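Local coordinates for protein sgbp-b (PDB 7K44) that probably binds xyloglucan at the cell surface as part of a gut bacterium's polysaccharide utilization machinery, at residues 63-68 with 105-110; 76-81 with 99-104; 132-137 with 331-336; 256-261 with 360-365; 285-290 with 378-383. All coordinates share one frame; numbering follows the deposited sequence.

Contact 1: 63-68 with 105-110; sequences YFTTAV and SLVVEC
Tyr63 and Val107 form an antiparallel hydrogen-bonded pair, Tyr63 N giving to Val107 O at 3.0 Å and Val107 N to Tyr63 O at 2.8 Å. Thr65 and Ser105 repeat the exchange, so the N-H and C=O of all four residues find partners across the strands. Ser105 adds a side-chain bond: OG gives to Ala67 O over 2.7 Å, in the carbonyl plane and on a lone pair. Thr65 OG1 accepts from Ala67 N in an ST turn and bonds to Pro75 O. Strands 59-65 and 103-110 are the two central strands of a four-stranded antiparallel sheet, one half of what looks like an immunoglobulin-like sandwich. On one face Tyr63, with CG set between its backbone N and carbonyl carbon (chi1 61°), lies alongside Val107 and takes that residue's CB over its ring. A water in the ring plane joins Tyr63 OH to Glu109 OE1, donating to the carboxylate at 2.9 Å. A leucine in place of Tyr63 would probably leave the water bound to Glu109 without its hydroxyl partner, and Val107 CB without the ring face it packs on. On the other face Leu106 CD1 sits over the centre of the Phe64 ring.

Contact 2: 76-81 with 99-104; sequences VSVEVT and GLIDEG
A classic beta bulge in the edge strand of the N-terminal sandwich, where Ser77 and Val78 both face Phe64, carries the side chains that meet Gly99 and Ile101. The contact is small and lies at the surface, and it is made by carbon atoms almost throughout. Its centre is Val78 CG2, the branch placed beside the backbone N and anti to the carbonyl carbon. This methyl of Val78 rests 3.5 Å from Gly99 O and 3.8 Å from Ile101 CG2, and so bridges the start and the middle of the 99-104 loop. The side chains of Val78 and Ile101 run in opposite senses and meet flank to flank through these branches. With Ser77 and Val78 both opposite Phe64, Ser77 CB also comes to the Ile101 methyl, CG2, at 4.0 Å. The hydroxyl of Ser77 serves another purpose: OG accepts from Thr66 N, fastening the bulge to the end of strand 59-65. Ile101 holds CG1 between its backbone N and carbonyl carbon (chi1 64°), which leaves CG2 to face Val78. Around the pair, Val78 also touches Pro97, while Leu100 touches Phe64 and Phe119. In this protein the bulged outer strand, with a loop laid against its side before the chain turns into a central strand, is consistent with the margin of an immunoglobulin-like beta sandwich.

Contact 3: 132-137 with 331-336; sequences SSMMPI and WMQCSI
Ile137 and Trp331 cross at a slant, with the isoleucine CD1 methyl set squarely over the indole. In this CH-pi contact Ile137 CD1 lies 3.5 Å from the centroid of the five-membered ring of Trp331 and only 12° off its normal. The indole N-H is used outside the pair, with NE1 bonded to Phe239 O. An alanine in place of Trp331 would probably leave Ile137 CD1 without the flat surface it packs on and Phe239 O without its indole donor. Gln333 also points at the loop, CG anti to the backbone N (chi1 171°) and the chain extended, so that OE1 reaches the amide of Met134. This bond is 2.8 Å from Met134 N to Gln333 OE1 and nearly straight, though the donor stands above the carbonyl plane. The same oxygen takes Arg381 NH1, and NE2 is bonded to Asp321. A water, 2.7 Å from Ser132 O and 3.0 Å from Gln333 N, joins the backbones. Ser133 OG accepts from Met135 N in an ST turn and bonds to Glu288. The contact couples the IPT/TIG region to the glycan-binding region, setting the loop between strands 127-131 and 141-147 against strand 331-337, whose antiparallel neighbour is strand 283-291.

Contact 4: 256-261 with 360-365; sequences YWWGQL and LQMTNP
Gln361 and Gln260 form a non-hydrogen-bonded antiparallel pair, and the side chain of Gln361 runs from there to Trp257. Gln361 CB lies 3.9 Å from Gly259 O. Gln361 CG, beside the backbone N and anti to the carbonyl carbon (chi1 -53°), meets Gln260 CG at 3.7 Å. The extended chain then carries Gln361 CD to 3.9 Å from Trp257 CZ3, with the amide plane almost perpendicular to the indole. At the tip Gln361 OE1 approaches Trp257 CZ3 to 3.6 Å and NE2 touches CZ3 and CH2, while OE1 is bonded to Arg302 and NE2 to Gln262. Gln260 is bent at chi2 and lays NE2 over the face of the Trp257 ring; its OE1 is bonded to Gly224. A water gathers this corner, accepting from Gln260 NE2 and Trp258 N and donating to Met362 O. On the other side of the strands Met362 SD makes an oblique Met-aromatic contact with Trp258, 3.8 Å from CZ3. Backbone bonds at Gly259-Met362 and Leu261-Leu360 hold the register. The two strands are neighbours in a five-stranded antiparallel sheet of the xyloglucan-binding beta sandwich, with Tyr256 and Trp257 exposed where the chain turns a corner, an aromatic surface of the kind glycan-binding modules often use.

Contact 5: 285-290 with 378-383; sequences LQFECF and DNFRVV. With CA (calcium ion), chain B.
The calcium site of the glycan-binding domain borders this strand pair, where Asp378 binds the ion and exchanges backbone hydrogen bonds with Glu288. Both carboxylate oxygens of Asp378 reach the metal, OD2 at 2.5 Å, and a water in the shell donates to Asn379 OD1. Asn213, Asp215, Asp241 and Lys243 complete the site. Between Glu288 and Gln286 the register slips by one residue, a beta bulge that passes through Asn379 and Phe380. Beside it Arg381, sharply bent at chi2 (-98°), folds its guanidinium back over the backbone of Gln286 and Phe287. Arg381 NH2 and NH1 both give to Glu288 OE2, at 2.9 and 3.0 Å. The carboxylate is nearly coplanar with the guanidinium (18°); NH1 meets the syn lone pair of OE2, while NH2 comes nearly along its C-O axis. Arg381 NE gives to Gln286 OE1 at 2.9 Å, in the amide's carbonyl plane and on a lone pair, while NH2 also bonds to Asn379 O. The buried guanidinium is thus bonded at each of its nitrogens, which probably fixes its rotation; the negative charge beside it probably balances its own. The 132-137 loop meets the other carboxylate oxygen of Glu288. On the opposite face of the strands Phe287 CB packs over the ring of Phe380, 3.8 Å from its centroid, and the rings, tilted 28°, are offset with little overlap. Strand 283-291 lies between strands 371-384 and 331-337, and Phe380 also touches strand 210-212.

In the fold
Contacts 1 and 2 belong to the N-terminal sandwich and share strand 103-110 and its sheet; the first is a buried strand pairing rich in backbone bonds, the second a surface contact of methyls beside it. Their centres lie about 44 Å or more from those of contacts 3 and 5, which touch each other and use adjacent strands, 331-337 and 283-291, of one sheet. These two share a buried polar network of charges and amides, flanked by aromatic packing, that runs from the domain boundary to the calcium-bearing strand. Contact 4 lies in the second sheet of the glycan-binding domain, meeting contact 5 through Leu360 and Phe380 in the apolar interior, while its aromatic corner faces solvent.

Contact 1: 63-68 with 105-110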
# COMPACT_ATOMS: atom_id res chain seq x y z
N TYR A 63 -29.61 -23.21 -4.91
CA TYR A 63 -30.67 -22.33 -4.43
C TYR A 63 -30.10 -21.17 -3.63
O TYR A 63 -29.01 -21.27 -3.05
CB TYR A 63 -31.72 -23.09 -3.60
CG TYR A 63 -31.19 -23.75 -2.34
CD1 TYR A 63 -30.61 -25.02 -2.38
CD2 TYR A 63 -31.27 -23.12 -1.10
CE1 TYR A 63 -30.13 -25.63 -1.23
CE2 TYR A 63 -30.79 -23.72 0.05
CZ TYR A 63 -30.22 -24.97 -0.02
OH TYR A 63 -29.73 -25.58 1.12
N PHE A 64 -30.85 -20.07 -3.61
CA PHE A 64 -30.61 -18.96 -2.70
C PHE A 64 -31.43 -19.18 -1.43
O PHE A 64 -32.56 -19.69 -1.48
CB PHE A 64 -31.05 -17.65 -3.34
CG PHE A 64 -30.27 -17.28 -4.58
CD1 PHE A 64 -30.64 -17.76 -5.83
CD2 PHE A 64 -29.17 -16.43 -4.50
CE1 PHE A 64 -29.93 -17.40 -6.98
CE2 PHE A 64 -28.45 -16.07 -5.65
CZ PHE A 64 -28.84 -16.56 -6.88
N THR A 65 -30.84 -18.81 -0.30
CA THR A 65 -31.47 -18.98 1.00
C THR A 65 -31.30 -17.70 1.81
O THR A 65 -30.31 -16.98 1.67
CB THR A 65 -30.90 -20.18 1.77
OG1 THR A 65 -31.65 -20.37 2.98
CG2 THR A 65 -29.44 -19.99 2.13
N THR A 66 -32.28 -17.42 2.68
CA THR A 66 -32.11 -16.32 3.62
C THR A 66 -31.12 -16.67 4.73
O THR A 66 -30.60 -15.76 5.38
CB THR A 66 -33.45 -15.93 4.23
OG1 THR A 66 -34.14 -17.11 4.65
CG2 THR A 66 -34.30 -15.18 3.21
N ALA A 67 -30.86 -17.95 4.96
CA ALA A 67 -29.92 -18.36 5.98
C ALA A 67 -28.51 -17.86 5.66
O ALA A 67 -28.10 -17.79 4.50
CB ALA A 67 -29.89 -19.89 6.10
N VAL A 68 -27.78 -17.54 6.73
CA VAL A 68 -26.38 -17.14 6.65
C VAL A 68 -25.58 -17.96 7.65
O VAL A 68 -26.14 -18.59 8.56
CB VAL A 68 -26.19 -15.63 6.93
CG1 VAL A 68 -26.89 -14.80 5.86
CG2 VAL A 68 -26.71 -15.29 8.31
N SER A 105 -27.55 -16.35 1.30
CA SER A 105 -26.48 -17.22 0.84
C SER A 105 -26.91 -17.89 -0.46
O SER A 105 -28.10 -18.08 -0.72
CB SER A 105 -26.08 -18.30 1.87
OG SER A 105 -25.79 -17.73 3.15
N LEU A 106 -25.92 -18.22 -1.28
CA LEU A 106 -26.12 -19.06 -2.46
C LEU A 106 -25.53 -20.42 -2.18
O LEU A 106 -24.38 -20.52 -1.73
CB LEU A 106 -25.45 -18.42 -3.67
CG LEU A 106 -25.49 -19.17 -5.00
CD1 LEU A 106 -26.92 -19.58 -5.39
CD2 LEU A 106 -24.88 -18.29 -6.08
N VAL A 107 -26.31 -21.48 -2.41
CA VAL A 107 -25.96 -22.83 -1.97
C VAL A 107 -25.89 -23.77 -3.17
O VAL A 107 -26.77 -23.76 -4.04
CB VAL A 107 -26.98 -23.36 -0.95
CG1 VAL A 107 -26.49 -24.66 -0.36
CG2 VAL A 107 -27.25 -22.33 0.13
N VAL A 108 -24.86 -24.61 -3.19
CA VAL A 108 -24.78 -25.76 -4.09
C VAL A 108 -24.84 -27.01 -3.22
O VAL A 108 -23.90 -27.29 -2.46
CB VAL A 108 -23.49 -25.75 -4.93
CG1 VAL A 108 -23.43 -26.99 -5.81
CG2 VAL A 108 -23.41 -24.48 -5.75
N GLU A 109 -25.93 -27.76 -3.33
CA GLU A 109 -26.14 -28.98 -2.57
C GLU A 109 -25.81 -30.16 -3.47
O GLU A 109 -26.49 -30.40 -4.47
CB GLU A 109 -27.60 -29.02 -2.10
CG GLU A 109 -27.96 -30.18 -1.20
CD GLU A 109 -29.45 -30.23 -0.89
OE1 GLU A 109 -29.97 -29.25 -0.32
OE2 GLU A 109 -30.09 -31.25 -1.21
N CYS A 110 -24.75 -30.90 -3.12
CA CYS A 110 -24.31 -32.07 -3.85
C CYS A 110 -24.54 -33.32 -3.01
O CYS A 110 -24.95 -33.25 -1.84
CB CYS A 110 -22.83 -31.96 -4.20
SG CYS A 110 -22.39 -30.58 -5.29
O HOH W 1 -28.30 -27.67 1.40

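Contact 2: 76-81 with 99-104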
# COMPACT_ATOMS: atom_id res chain seq x y z
N VAL A 76 -35.11 -23.33 1.17
CA VAL A 76 -34.95 -23.10 -0.27
C VAL A 76 -35.77 -21.87 -0.64
O VAL A 76 -36.91 -21.99 -1.12
CB VAL A 76 -35.37 -24.34 -1.07
CG1 VAL A 76 -35.14 -24.13 -2.56
CG2 VAL A 76 -34.59 -25.54 -0.61
N SER A 77 -35.22 -20.68 -0.41
CA SER A 77 -35.97 -19.45 -0.61
C SER A 77 -36.26 -19.19 -2.08
O SER A 77 -37.39 -18.85 -2.45
CB SER A 77 -35.23 -18.27 0.03
OG SER A 77 -34.88 -18.53 1.38
N VAL A 78 -35.25 -19.30 -2.94
CA VAL A 78 -35.41 -19.18 -4.39
C VAL A 78 -34.53 -20.25 -5.02
O VAL A 78 -33.30 -20.15 -4.96
CB VAL A 78 -35.01 -17.79 -4.91
CG1 VAL A 78 -35.62 -17.56 -6.29
CG2 VAL A 78 -35.43 -16.69 -3.96
N GLU A 79 -35.15 -21.25 -5.64
CA GLU A 79 -34.39 -22.32 -6.26
C GLU A 79 -33.96 -21.92 -7.67
O GLU A 79 -34.65 -21.18 -8.37
CB GLU A 79 -35.19 -23.62 -6.32
CG GLU A 79 -34.37 -24.78 -6.84
CD GLU A 79 -35.05 -26.13 -6.72
OE1 GLU A 79 -36.28 -26.18 -6.49
OE2 GLU A 79 -34.33 -27.15 -6.86
N VAL A 80 -32.79 -22.41 -8.07
CA VAL A 80 -32.31 -22.32 -9.44
C VAL A 80 -32.52 -23.69 -10.07
O VAL A 80 -31.84 -24.66 -9.72
CB VAL A 80 -30.83 -21.90 -9.47
CG1 VAL A 80 -30.32 -21.87 -10.91
CG2 VAL A 80 -30.64 -20.55 -8.80
N THR A 81 -33.48 -23.80 -10.99
CA THR A 81 -33.76 -25.09 -11.61
C THR A 81 -33.02 -25.29 -12.92
O THR A 81 -32.85 -26.45 -13.35
CB THR A 81 -35.27 -25.25 -11.84
OG1 THR A 81 -35.82 -24.03 -12.36
CG2 THR A 81 -35.96 -25.60 -10.53
N GLY A 99 -37.90 -12.99 -8.33
CA GLY A 99 -38.16 -12.94 -6.91
C GLY A 99 -36.93 -13.18 -6.07
O GLY A 99 -37.02 -13.78 -4.99
N LEU A 100 -35.77 -12.73 -6.54
CA LEU A 100 -34.52 -13.00 -5.85
C LEU A 100 -34.45 -12.27 -4.51
O LEU A 100 -34.85 -11.11 -4.40
CB LEU A 100 -33.36 -12.55 -6.74
CG LEU A 100 -31.96 -12.96 -6.28
CD1 LEU A 100 -31.90 -14.44 -6.02
CD2 LEU A 100 -30.96 -12.55 -7.35
N ILE A 101 -33.94 -12.97 -3.50
CA ILE A 101 -33.74 -12.35 -2.20
C ILE A 101 -32.73 -11.21 -2.30
O ILE A 101 -31.88 -11.16 -3.21
CB ILE A 101 -33.27 -13.40 -1.18
CG1 ILE A 101 -31.91 -13.96 -1.59
CG2 ILE A 101 -34.30 -14.52 -1.05
CD1 ILE A 101 -31.27 -14.83 -0.54
N ASP A 102 -32.81 -10.28 -1.35
CA ASP A 102 -31.87 -9.16 -1.35
C ASP A 102 -30.52 -9.56 -0.77
O ASP A 102 -29.48 -9.09 -1.24
CB ASP A 102 -32.45 -7.99 -0.57
CG ASP A 102 -33.50 -7.24 -1.35
OD1 ASP A 102 -33.39 -7.20 -2.60
OD2 ASP A 102 -34.43 -6.68 -0.72
N GLU A 103 -30.52 -10.42 0.25
CA GLU A 103 -29.27 -10.92 0.82
C GLU A 103 -29.52 -12.23 1.55
O GLU A 103 -30.61 -12.48 2.06
CB GLU A 103 -28.58 -9.91 1.74
CG GLU A 103 -29.49 -9.07 2.61
CD GLU A 103 -28.70 -8.02 3.39
OE1 GLU A 103 -27.72 -8.40 4.08
OE2 GLU A 103 -29.03 -6.82 3.29
N GLY A 104 -28.47 -13.04 1.60
CA GLY A 104 -28.49 -14.33 2.24
C GLY A 104 -27.30 -15.14 1.78
O GLY A 104 -26.16 -14.67 1.85

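Contact 3: 132-137 with 331-336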
# COMPACT_ATOMS: atom_id res chain seq x y z
N SER A 132 0.45 1.44 -0.55
CA SER A 132 1.87 1.13 -0.46
C SER A 132 2.71 2.37 -0.17
O SER A 132 3.71 2.28 0.55
CB SER A 132 2.30 0.35 -1.71
OG SER A 132 2.20 1.16 -2.85
N SER A 133 2.31 3.53 -0.67
CA SER A 133 3.01 4.75 -0.32
C SER A 133 2.05 5.91 -0.50
O SER A 133 1.17 5.87 -1.37
CB SER A 133 4.25 4.96 -1.19
OG SER A 133 4.83 6.22 -0.93
N MET A 134 2.21 6.94 0.33
CA MET A 134 1.43 8.16 0.16
C MET A 134 2.09 9.12 -0.81
O MET A 134 1.52 10.18 -1.11
CB MET A 134 1.20 8.86 1.50
CG MET A 134 0.35 8.08 2.47
SD MET A 134 -1.41 8.00 2.01
CE MET A 134 -2.00 9.53 2.74
N MET A 135 3.27 8.78 -1.32
CA MET A 135 3.97 9.62 -2.29
C MET A 135 4.69 8.75 -3.30
O MET A 135 5.91 8.81 -3.45
CB MET A 135 4.92 10.60 -1.59
CG MET A 135 5.32 11.74 -2.50
SD MET A 135 6.34 12.98 -1.67
CE MET A 135 5.10 13.83 -0.72
N PRO A 136 3.95 7.94 -4.06
CA PRO A 136 4.61 7.05 -5.03
C PRO A 136 5.30 7.84 -6.14
O PRO A 136 4.80 8.85 -6.63
CB PRO A 136 3.46 6.21 -5.60
CG PRO A 136 2.33 6.41 -4.65
CD PRO A 136 2.49 7.79 -4.09
N ILE A 137 6.45 7.34 -6.53
CA ILE A 137 7.21 7.94 -7.61
C ILE A 137 6.60 7.55 -8.96
O ILE A 137 6.21 6.40 -9.18
CB ILE A 137 8.67 7.50 -7.49
CG1 ILE A 137 9.30 8.17 -6.27
CG2 ILE A 137 9.47 7.89 -8.72
CD1 ILE A 137 10.60 7.58 -5.89
N TRP A 331 10.71 0.89 -4.61
CA TRP A 331 10.63 2.02 -3.68
C TRP A 331 9.63 1.70 -2.57
O TRP A 331 8.51 1.25 -2.83
CB TRP A 331 10.18 3.26 -4.43
CG TRP A 331 11.27 3.94 -5.20
CD1 TRP A 331 11.48 3.87 -6.54
CD2 TRP A 331 12.29 4.79 -4.66
NE1 TRP A 331 12.58 4.64 -6.88
CE2 TRP A 331 13.10 5.21 -5.75
CE3 TRP A 331 12.61 5.25 -3.37
CZ2 TRP A 331 14.20 6.08 -5.59
CZ3 TRP A 331 13.71 6.10 -3.21
CH2 TRP A 331 14.50 6.50 -4.31
N MET A 332 10.04 1.94 -1.33
CA MET A 332 9.20 1.77 -0.15
C MET A 332 8.98 3.11 0.54
O MET A 332 9.84 3.99 0.52
CB MET A 332 9.94 0.96 0.92
CG MET A 332 10.52 -0.36 0.52
SD MET A 332 11.24 -1.08 2.01
CE MET A 332 12.83 -0.24 2.13
N GLN A 333 7.85 3.23 1.24
CA GLN A 333 7.65 4.31 2.18
C GLN A 333 8.04 3.84 3.57
O GLN A 333 7.58 2.79 4.04
CB GLN A 333 6.19 4.75 2.18
CG GLN A 333 5.87 5.72 3.30
CD GLN A 333 4.44 6.19 3.26
OE1 GLN A 333 4.08 7.05 2.45
NE2 GLN A 333 3.61 5.63 4.13
N CYS A 334 8.86 4.64 4.24
CA CYS A 334 9.38 4.33 5.57
C CYS A 334 9.00 5.48 6.49
O CYS A 334 9.26 6.64 6.17
CB CYS A 334 10.91 4.26 5.50
SG CYS A 334 11.54 2.93 4.40
N SER A 335 8.42 5.16 7.65
CA SER A 335 8.03 6.17 8.62
C SER A 335 8.70 5.92 9.97
O SER A 335 8.80 4.77 10.41
CB SER A 335 6.50 6.23 8.82
OG SER A 335 5.81 6.47 7.61
N ILE A 336 9.13 7.00 10.61
CA ILE A 336 9.69 6.95 11.96
C ILE A 336 8.93 7.96 12.82
O ILE A 336 8.83 9.14 12.43
CB ILE A 336 11.19 7.27 11.95
CG1 ILE A 336 11.94 6.20 11.14
CG2 ILE A 336 11.73 7.38 13.38
CD1 ILE A 336 13.40 6.29 11.27
O HOH W 2 5.97 0.86 0.88

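Contact 4: 256-261 with 360-365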
# COMPACT_ATOMS: atom_id res chain seq x y z
N TYR A 256 32.27 1.06 12.65
CA TYR A 256 31.52 1.99 13.48
C TYR A 256 31.41 3.38 12.86
O TYR A 256 30.89 4.29 13.51
CB TYR A 256 32.13 2.06 14.88
CG TYR A 256 32.11 0.74 15.62
CD1 TYR A 256 33.17 -0.16 15.51
CD2 TYR A 256 31.04 0.38 16.44
CE1 TYR A 256 33.17 -1.36 16.20
CE2 TYR A 256 31.03 -0.81 17.13
CZ TYR A 256 32.09 -1.68 17.00
OH TYR A 256 32.08 -2.87 17.70
N TRP A 257 31.87 3.55 11.62
CA TRP A 257 31.78 4.85 10.96
C TRP A 257 31.98 4.60 9.48
O TRP A 257 33.10 4.30 9.05
CB TRP A 257 32.84 5.82 11.49
CG TRP A 257 32.76 7.15 10.81
CD1 TRP A 257 33.60 7.64 9.84
CD2 TRP A 257 31.76 8.16 11.02
NE1 TRP A 257 33.19 8.89 9.45
CE2 TRP A 257 32.07 9.23 10.16
CE3 TRP A 257 30.65 8.26 11.86
CZ2 TRP A 257 31.30 10.40 10.11
CZ3 TRP A 257 29.89 9.42 11.81
CH2 TRP A 257 30.22 10.47 10.94
N TRP A 258 30.91 4.73 8.69
CA TRP A 258 30.96 4.31 7.30
C TRP A 258 30.20 5.25 6.36
O TRP A 258 30.82 6.07 5.68
CB TRP A 258 30.48 2.85 7.15
CG TRP A 258 30.65 2.32 5.77
CD1 TRP A 258 31.84 2.02 5.14
CD2 TRP A 258 29.62 2.03 4.82
NE1 TRP A 258 31.60 1.58 3.87
CE2 TRP A 258 30.25 1.57 3.65
CE3 TRP A 258 28.23 2.13 4.85
CZ2 TRP A 258 29.53 1.20 2.51
CZ3 TRP A 258 27.51 1.76 3.71
CH2 TRP A 258 28.16 1.30 2.56
N GLY A 259 28.88 5.14 6.31
CA GLY A 259 28.07 5.91 5.37
C GLY A 259 27.23 6.94 6.10
O GLY A 259 26.72 6.68 7.19
N GLN A 260 27.09 8.12 5.49
CA GLN A 260 26.23 9.15 6.07
C GLN A 260 25.56 9.94 4.96
O GLN A 260 26.14 10.17 3.90
CB GLN A 260 26.99 10.16 6.93
CG GLN A 260 27.83 9.57 8.05
CD GLN A 260 29.21 9.15 7.58
OE1 GLN A 260 29.83 9.82 6.74
NE2 GLN A 260 29.70 8.04 8.10
N LEU A 261 24.34 10.40 5.24
CA LEU A 261 23.70 11.48 4.51
C LEU A 261 23.46 12.57 5.53
O LEU A 261 22.58 12.45 6.40
CB LEU A 261 22.37 11.04 3.89
CG LEU A 261 22.40 9.95 2.84
CD1 LEU A 261 20.97 9.67 2.35
CD2 LEU A 261 23.30 10.36 1.68
N LEU A 360 21.30 10.82 8.58
CA LEU A 360 21.20 9.37 8.57
C LEU A 360 22.61 8.81 8.51
O LEU A 360 23.43 9.27 7.70
CB LEU A 360 20.42 8.85 7.35
CG LEU A 360 18.97 9.28 7.16
CD1 LEU A 360 18.92 10.58 6.38
CD2 LEU A 360 18.23 8.19 6.40
N GLN A 361 22.92 7.83 9.36
CA GLN A 361 24.25 7.24 9.37
C GLN A 361 24.17 5.73 9.45
O GLN A 361 23.46 5.19 10.30
CB GLN A 361 25.10 7.76 10.53
CG GLN A 361 25.15 9.26 10.59
CD GLN A 361 26.05 9.76 11.70
OE1 GLN A 361 26.37 9.02 12.63
NE2 GLN A 361 26.47 11.02 11.60
N MET A 362 24.90 5.05 8.56
CA MET A 362 24.91 3.59 8.50
C MET A 362 26.24 3.06 9.04
O MET A 362 27.31 3.57 8.67
CB MET A 362 24.69 3.10 7.08
CG MET A 362 24.47 1.59 7.01
SD MET A 362 24.18 1.04 5.31
CE MET A 362 23.11 -0.36 5.57
N THR A 363 26.16 2.06 9.91
CA THR A 363 27.31 1.39 10.50
C THR A 363 27.05 -0.11 10.50
O THR A 363 25.94 -0.56 10.20
CB THR A 363 27.58 1.88 11.94
OG1 THR A 363 26.43 1.61 12.77
CG2 THR A 363 27.90 3.38 11.97
N ASN A 364 28.07 -0.90 10.84
CA ASN A 364 27.92 -2.34 11.01
C ASN A 364 28.64 -2.76 12.28
O ASN A 364 29.75 -3.31 12.23
CB ASN A 364 28.43 -3.12 9.79
CG ASN A 364 28.27 -4.62 9.94
OD1 ASN A 364 27.48 -5.09 10.76
ND2 ASN A 364 29.04 -5.37 9.18
N PRO A 365 28.05 -2.51 13.45
CA PRO A 365 28.66 -2.88 14.74
C PRO A 365 28.48 -4.36 15.05
O PRO A 365 27.88 -4.75 16.05
CB PRO A 365 27.91 -1.99 15.72
CG PRO A 365 26.53 -1.91 15.14
CD PRO A 365 26.72 -1.88 13.64
O HOH W 3 28.52 6.02 9.80

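Contact 5: 285-290 with 378-383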
# COMPACT_ATOMS: atom_id res chain seq x y z
N LEU A 285 8.41 11.36 10.70
CA LEU A 285 9.34 11.62 9.61
C LEU A 285 9.22 10.46 8.62
O LEU A 285 9.43 9.30 8.99
CB LEU A 285 10.78 11.74 10.10
CG LEU A 285 11.79 11.98 8.97
CD1 LEU A 285 11.65 13.39 8.46
CD2 LEU A 285 13.20 11.73 9.47
N GLN A 286 8.87 10.77 7.37
CA GLN A 286 8.51 9.75 6.41
C GLN A 286 9.32 10.00 5.15
O GLN A 286 9.57 11.15 4.79
CB GLN A 286 7.01 9.87 6.13
CG GLN A 286 6.42 8.88 5.17
CD GLN A 286 4.92 9.08 5.04
OE1 GLN A 286 4.45 9.83 4.18
NE2 GLN A 286 4.17 8.42 5.91
N PHE A 287 9.79 8.92 4.53
CA PHE A 287 10.63 9.07 3.34
C PHE A 287 10.52 7.87 2.43
O PHE A 287 9.95 6.83 2.78
CB PHE A 287 12.09 9.34 3.74
CG PHE A 287 12.69 8.28 4.63
CD1 PHE A 287 12.53 8.34 6.01
CD2 PHE A 287 13.41 7.23 4.07
CE1 PHE A 287 13.09 7.35 6.83
CE2 PHE A 287 13.97 6.24 4.88
CZ PHE A 287 13.80 6.30 6.25
N GLU A 288 11.04 8.02 1.23
CA GLU A 288 11.05 6.93 0.27
C GLU A 288 12.45 6.32 0.23
O GLU A 288 13.46 7.04 0.31
CB GLU A 288 10.60 7.42 -1.11
CG GLU A 288 9.58 6.48 -1.76
CD GLU A 288 8.19 6.67 -1.18
OE1 GLU A 288 7.28 5.85 -1.46
OE2 GLU A 288 7.99 7.63 -0.42
N CYS A 289 12.51 5.00 0.17
CA CYS A 289 13.77 4.27 0.20
C CYS A 289 13.74 3.10 -0.77
O CYS A 289 12.75 2.36 -0.83
CB CYS A 289 14.07 3.77 1.63
SG CYS A 289 15.65 2.90 1.80
N PHE A 290 14.80 2.95 -1.55
CA PHE A 290 14.94 1.86 -2.51
C PHE A 290 16.18 1.06 -2.10
O PHE A 290 17.30 1.58 -2.17
CB PHE A 290 15.09 2.43 -3.92
CG PHE A 290 15.11 1.38 -5.02
CD1 PHE A 290 16.22 0.56 -5.21
CD2 PHE A 290 14.01 1.24 -5.87
CE1 PHE A 290 16.23 -0.40 -6.24
CE2 PHE A 290 14.03 0.29 -6.89
CZ PHE A 290 15.14 -0.53 -7.06
N ASP A 378 14.90 9.53 -0.76
CA ASP A 378 14.34 10.76 -1.31
C ASP A 378 13.09 11.13 -0.53
O ASP A 378 12.52 10.32 0.21
CB ASP A 378 14.01 10.58 -2.80
CG ASP A 378 13.99 11.89 -3.60
OD1 ASP A 378 14.13 13.02 -3.06
OD2 ASP A 378 13.82 11.76 -4.83
N ASN A 379 12.65 12.37 -0.75
CA ASN A 379 11.32 12.83 -0.36
C ASN A 379 11.03 12.66 1.13
O ASN A 379 10.07 12.01 1.53
CB ASN A 379 10.23 12.17 -1.22
CG ASN A 379 10.15 12.78 -2.60
OD1 ASN A 379 10.57 13.92 -2.80
ND2 ASN A 379 9.58 12.04 -3.55
N PHE A 380 11.88 13.28 1.96
CA PHE A 380 11.62 13.31 3.39
C PHE A 380 10.51 14.33 3.67
O PHE A 380 10.58 15.48 3.23
CB PHE A 380 12.88 13.68 4.17
CG PHE A 380 13.99 12.68 4.04
CD1 PHE A 380 14.85 12.70 2.95
CD2 PHE A 380 14.19 11.73 5.03
CE1 PHE A 380 15.89 11.77 2.83
CE2 PHE A 380 15.23 10.80 4.92
CZ PHE A 380 16.07 10.82 3.83
N ARG A 381 9.48 13.89 4.40
CA ARG A 381 8.35 14.74 4.74
C ARG A 381 7.97 14.51 6.19
O ARG A 381 8.25 13.45 6.76
CB ARG A 381 7.14 14.51 3.83
CG ARG A 381 6.59 13.08 3.81
CD ARG A 381 7.10 12.28 2.63
NE ARG A 381 6.39 11.01 2.44
CZ ARG A 381 6.81 10.05 1.63
NH1 ARG A 381 6.11 8.91 1.51
NH2 ARG A 381 7.93 10.22 0.92
N VAL A 382 7.35 15.52 6.81
CA VAL A 382 6.80 15.40 8.16
C VAL A 382 5.28 15.43 8.03
O VAL A 382 4.72 16.42 7.54
CB VAL A 382 7.29 16.51 9.10
CG1 VAL A 382 6.63 16.33 10.47
CG2 VAL A 382 8.81 16.50 9.21
N VAL A 383 4.62 14.35 8.47
CA VAL A 383 3.19 14.16 8.23
C VAL A 383 2.53 13.57 9.46
O VAL A 383 3.16 12.95 10.31
CB VAL A 383 2.93 13.23 7.02
CG1 VAL A 383 3.37 13.89 5.71
CG2 VAL A 383 3.60 11.89 7.22
CA CA B . 14.24 14.14 -5.35
O HOH W 4 8.37 9.60 -2.65
O HOH W 5 11.93 14.73 -4.95